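Local coordinates for RmpA (Streptococcus mutans, PDB 3BJV), which probably serves as the IIA component of a phosphoenolpyruvate-dependent phosphotransferase system, relaying phosphoryl groups during uptake of ascorbate, at residues A[121-125]-A[126-130]; A[143-146]-A[147-150]. All coordinates share one frame; numbering follows the deposited sequence.

In the fold
Interactions 1 and 2 follow one another along the chain and offer two examples of a serine hydroxyl turned back on a backbone carbonyl. Residues 121-130 carry the chain from helix 108-123 into helix 128-133; residues 143-150 comprise the last residues of helix 138-147 and those that follow. Both are partly buried and their centres lie 10 Å apart, with Leu125 packed against Met144 and Glu147, and Ala121 and Leu122 against Ser148. Interaction 1 adds an apolar contact facing the sheet strands, whereas interaction 2 adds a salt bridge between exposed side chains. Arg131 ties them together, bonding to Asp126 O and to the carboxylate of Glu147.

Interaction 1. Residues A[121-125]-A[126-130]; sequences ALFEL and DHSIE
Between Leu125 and Ser128 the chain makes a type II beta turn, which links the last turn of helix 108-123 to the start of helix 128-133. Its closing bond is weak: Ser128 N lies 3.4 Å from Leu125 O, and the N-H is bent well off the line to the oxygen (121°). His127 is the third residue of the turn, where type II geometry puts a positive phi, and it also occupies the N-cap position of the second helix.

A side chain makes a second, shorter link across the connection. The hydroxyl OG of Ser128 donates to Phe123 O at 2.6 Å, reaching back to a carbonyl at the end of the first helix. It arrives from above the carbonyl plane, with a C=O...OG angle of 111°, so the bond is short but misses the lone-pair direction. The first torsion of Ser128, 63°, tucks OG in close to its own main chain, and this swings the hydroxyl toward Phe123. CB of the same serine rests 3.5 Å from Leu122 O, so both side-chain atoms sit against the end of helix 108-123.

Beyond the serine the contact becomes apolar. The terminal methyl CD1 of Ile129 approaches the Phe123 ring at its edge, near the ring plane, 3.7 Å from CE1, and the two side chains cross at a slant. Phe123 also packs on Val99 and Leu101 of strand 96-104 and, together with Ile129, on Met64 of strand 63-65. Glu124 faces the subunit boundary, where its OE2 is hydrogen-bonded to Tyr153 OH of the second subunit.

The arrangement is a short connection between consecutive helices built on a type II beta turn; here it lies on one helical layer of the alpha/beta three-layer sandwich.

Interaction 2. Residues A[143-146]-A[147-150]; sequences AMVE and ESKS
Ser148 and Val145 meet through a short hydrogen bond in which the serine hydroxyl turns back on the preceding turn. With chi1 at 72°, OG is flanked by both main-chain branches of Ser148, the amide nitrogen and the carbonyl, and donates to Val145 O at 2.5 Å. It lies in the carbonyl plane, on a lone pair, with a C=O...OG angle of 136°. The same oxygen also accepts Ser148 N, at 3.1 Å and from well above that plane, so a single residue holds one carbonyl by two donors.

The backbone bonds here mix four- and three-residue spacing. Glu147 N reaches Ala143 O, four residues back, at 3.1 Å; Ser148 N adds a weak bond to Met144 O to the one it makes with Val145 O; and Lys149 N bonds to Glu146 O, three back, at 3.1 Å.

On the outer side Glu146 and Lys149 lie alongside each other, both leading outward in the same direction. Glu146 bends at chi2 (-60°), and Lys149 folds at chi2, chi3 and chi4, which curls its ammonium group round to the carboxylate. Lys149 NZ meets Glu146 OE2 at 3.2 Å, while Lys149 CE lies 3.4 Å from Glu146 OE1; the lysine end comes to the carboxylate obliquely, raised out of its plane and beside the oxygens. Glu147 departs differently: its extended chain reaches a salt bridge with Arg131 of helix 128-133. Glu147 CB remains 3.5 Å from Met144 O.

Chemically, the backbone is supported by a buried hydroxyl that satisfies itself on a helix carbonyl, while the Glu146-Lys149 pair is exposed, so solvent would be expected to screen its charges.

Interaction 1. Residues A[121-125]-A[126-130]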
loop_
_atom_site.group_PDB
_atom_site.type_symbol
_atom_site.label_atom_id
_atom_site.label_comp_id
_atom_site.label_asym_id
_atom_site.label_seq_id
_atom_site.Cartn_x
_atom_site.Cartn_y
_atom_site.Cartn_z
ATOM N N ALA A 121 3.524 -6.259 7.109
ATOM C CA ALA A 121 4.318 -7.262 7.874
ATOM C C ALA A 121 3.870 -7.412 9.344
ATOM O O ALA A 121 3.670 -8.514 9.824
ATOM C CB ALA A 121 5.824 -6.918 7.820
ATOM N N LEU A 122 3.737 -6.290 10.051
ATOM C CA LEU A 122 3.265 -6.287 11.456
ATOM C C LEU A 122 1.888 -6.955 11.603
ATOM O O LEU A 122 1.728 -7.906 12.406
ATOM C CB LEU A 122 3.247 -4.850 11.989
ATOM C CG LEU A 122 2.791 -4.639 13.423
ATOM C CD1 LEU A 122 3.711 -5.426 14.399
ATOM C CD2 LEU A 122 2.830 -3.105 13.756
ATOM N N PHE A 123 0.923 -6.500 10.783
ATOM C CA PHE A 123 -0.434 -6.944 10.863
ATOM C C PHE A 123 -0.685 -8.328 10.295
ATOM O O PHE A 123 -1.698 -8.921 10.584
ATOM C CB PHE A 123 -1.376 -5.899 10.279
ATOM C CG PHE A 123 -1.538 -4.719 11.168
ATOM C CD1 PHE A 123 -2.398 -4.779 12.276
ATOM C CD2 PHE A 123 -0.811 -3.545 10.934
ATOM C CE1 PHE A 123 -2.527 -3.684 13.122
ATOM C CE2 PHE A 123 -0.935 -2.441 11.777
ATOM C CZ PHE A 123 -1.797 -2.511 12.881
ATOM N N GLU A 124 0.243 -8.870 9.525
ATOM C CA GLU A 124 0.103 -10.276 9.108
ATOM C C GLU A 124 0.685 -11.341 10.056
ATOM O O GLU A 124 0.710 -12.522 9.710
ATOM C CB GLU A 124 0.662 -10.470 7.707
ATOM C CG GLU A 124 -0.186 -9.723 6.659
ATOM C CD GLU A 124 0.267 -9.992 5.258
ATOM O OE1 GLU A 124 1.367 -10.598 5.065
ATOM O OE2 GLU A 124 -0.487 -9.586 4.354
ATOM N N LEU A 125 1.211 -10.940 11.209
ATOM C CA LEU A 125 1.583 -11.914 12.229
ATOM C C LEU A 125 0.302 -12.614 12.675
ATOM O O LEU A 125 -0.801 -12.061 12.501
ATOM C CB LEU A 125 2.205 -11.194 13.410
ATOM C CG LEU A 125 3.555 -10.616 13.073
ATOM C CD1 LEU A 125 4.086 -9.768 14.238
ATOM C CD2 LEU A 125 4.513 -11.731 12.667
ATOM N N ASP A 126 0.406 -13.791 13.274
ATOM C CA ASP A 126 -0.834 -14.435 13.737
ATOM C C ASP A 126 -1.500 -13.694 14.873
ATOM O O ASP A 126 -0.842 -13.234 15.765
ATOM C CB ASP A 126 -0.655 -15.938 14.048
ATOM C CG ASP A 126 -1.426 -16.823 13.016
ATOM O OD1 ASP A 126 -2.536 -17.330 13.381
ATOM O OD2 ASP A 126 -0.951 -16.928 11.818
ATOM N N HIS A 127 -2.810 -13.542 14.801
ATOM C CA HIS A 127 -3.591 -12.861 15.802
ATOM C C HIS A 127 -2.966 -11.503 16.097
ATOM O O HIS A 127 -2.834 -11.144 17.285
ATOM C CB HIS A 127 -3.594 -13.667 17.111
ATOM C CG HIS A 127 -3.938 -15.117 16.957
ATOM N ND1 HIS A 127 -5.160 -15.553 16.478
ATOM C CD2 HIS A 127 -3.227 -16.231 17.251
ATOM C CE1 HIS A 127 -5.180 -16.870 16.477
ATOM N NE2 HIS A 127 -4.017 -17.307 16.935
ATOM N N SER A 128 -2.555 -10.764 15.053
ATOM C CA SER A 128 -1.804 -9.490 15.259
ATOM C C SER A 128 -2.636 -8.442 15.994
ATOM O O SER A 128 -2.135 -7.800 16.882
ATOM C CB SER A 128 -1.246 -8.919 13.958
ATOM O OG SER A 128 -2.303 -8.579 13.060
ATOM N N ILE A 129 -3.910 -8.312 15.652
ATOM C CA ILE A 129 -4.800 -7.385 16.314
ATOM C C ILE A 129 -4.997 -7.755 17.778
ATOM O O ILE A 129 -4.909 -6.890 18.664
ATOM C CB ILE A 129 -6.179 -7.274 15.580
ATOM C CG1 ILE A 129 -5.986 -6.808 14.141
ATOM C CG2 ILE A 129 -7.132 -6.311 16.293
ATOM C CD1 ILE A 129 -5.769 -5.307 13.991
ATOM N N GLU A 130 -5.241 -9.031 18.052
ATOM C CA GLU A 130 -5.466 -9.469 19.414
ATOM C C GLU A 130 -4.203 -9.375 20.265
ATOM O O GLU A 130 -4.263 -9.166 21.454
ATOM C CB GLU A 130 -5.946 -10.915 19.385
ATOM C CG GLU A 130 -5.847 -11.683 20.683
ATOM C CD GLU A 130 -6.409 -13.131 20.553
ATOM O OE1 GLU A 130 -7.640 -13.302 20.234
ATOM O OE2 GLU A 130 -5.618 -14.082 20.758
#

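Interaction 2. Residues A[143-146]-A[147-150]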
loop_
_atom_site.group_PDB
_atom_site.type_symbol
_atom_site.label_atom_id
_atom_site.label_comp_id
_atom_site.label_asym_id
_atom_site.label_seq_id
_atom_site.Cartn_x
_atom_site.Cartn_y
_atom_site.Cartn_z
ATOM N N ALA A 143 8.855 -6.046 20.395
ATOM C CA ALA A 143 9.145 -7.477 20.171
ATOM C C ALA A 143 8.336 -8.026 18.963
ATOM O O ALA A 143 8.911 -8.688 18.080
ATOM C CB ALA A 143 8.940 -8.313 21.436
ATOM N N MET A 144 7.051 -7.696 18.881
ATOM C CA MET A 144 6.275 -7.962 17.656
ATOM C C MET A 144 6.839 -7.387 16.358
ATOM O O MET A 144 6.825 -8.050 15.330
ATOM C CB MET A 144 4.836 -7.498 17.806
ATOM C CG MET A 144 4.043 -8.390 18.743
ATOM S SD MET A 144 2.321 -7.871 18.908
ATOM C CE MET A 144 1.638 -8.166 17.270
ATOM N N VAL A 145 7.350 -6.159 16.400
ATOM C CA VAL A 145 7.958 -5.567 15.224
ATOM C C VAL A 145 9.161 -6.390 14.780
ATOM O O VAL A 145 9.307 -6.655 13.590
ATOM C CB VAL A 145 8.339 -4.089 15.429
ATOM C CG1 VAL A 145 9.261 -3.605 14.313
ATOM C CG2 VAL A 145 7.074 -3.204 15.540
ATOM N N GLU A 146 9.998 -6.824 15.734
ATOM C CA GLU A 146 11.116 -7.718 15.412
ATOM C C GLU A 146 10.666 -8.979 14.651
ATOM O O GLU A 146 11.239 -9.358 13.641
ATOM C CB GLU A 146 11.854 -8.136 16.700
ATOM C CG GLU A 146 12.522 -6.986 17.395
ATOM C CD GLU A 146 13.527 -6.375 16.479
ATOM O OE1 GLU A 146 14.250 -7.185 15.816
ATOM O OE2 GLU A 146 13.565 -5.110 16.380
ATOM N N GLU A 147 9.643 -9.627 15.181
ATOM C CA GLU A 147 9.121 -10.853 14.628
ATOM C C GLU A 147 8.550 -10.676 13.195
ATOM O O GLU A 147 8.434 -11.641 12.457
ATOM C CB GLU A 147 8.064 -11.346 15.611
ATOM C CG GLU A 147 7.301 -12.605 15.253
ATOM C CD GLU A 147 6.051 -12.821 16.139
ATOM O OE1 GLU A 147 5.190 -13.625 15.692
ATOM O OE2 GLU A 147 5.932 -12.202 17.255
ATOM N N SER A 148 8.191 -9.456 12.811
ATOM C CA SER A 148 7.625 -9.163 11.497
ATOM C C SER A 148 8.703 -9.140 10.433
ATOM O O SER A 148 8.421 -9.201 9.249
ATOM C CB SER A 148 6.911 -7.810 11.508
ATOM O OG SER A 148 7.828 -6.703 11.568
ATOM N N LYS A 149 9.958 -9.084 10.867
ATOM C CA LYS A 149 11.077 -8.800 9.963
ATOM C C LYS A 149 11.415 -9.938 8.968
ATOM O O LYS A 149 12.138 -9.726 7.989
ATOM C CB LYS A 149 12.299 -8.269 10.743
ATOM C CG LYS A 149 12.079 -6.825 11.347
ATOM C CD LYS A 149 13.378 -5.982 11.344
ATOM C CE LYS A 149 13.966 -5.634 12.755
ATOM N NZ LYS A 149 13.596 -4.220 13.299
ATOM N N SER A 150 10.835 -11.121 9.186
ATOM C CA SER A 150 11.032 -12.231 8.260
ATOM C C SER A 150 9.926 -12.314 7.170
ATOM O O SER A 150 9.863 -13.272 6.374
ATOM C CB SER A 150 11.120 -13.535 9.044
ATOM O OG SER A 150 9.812 -13.954 9.393
#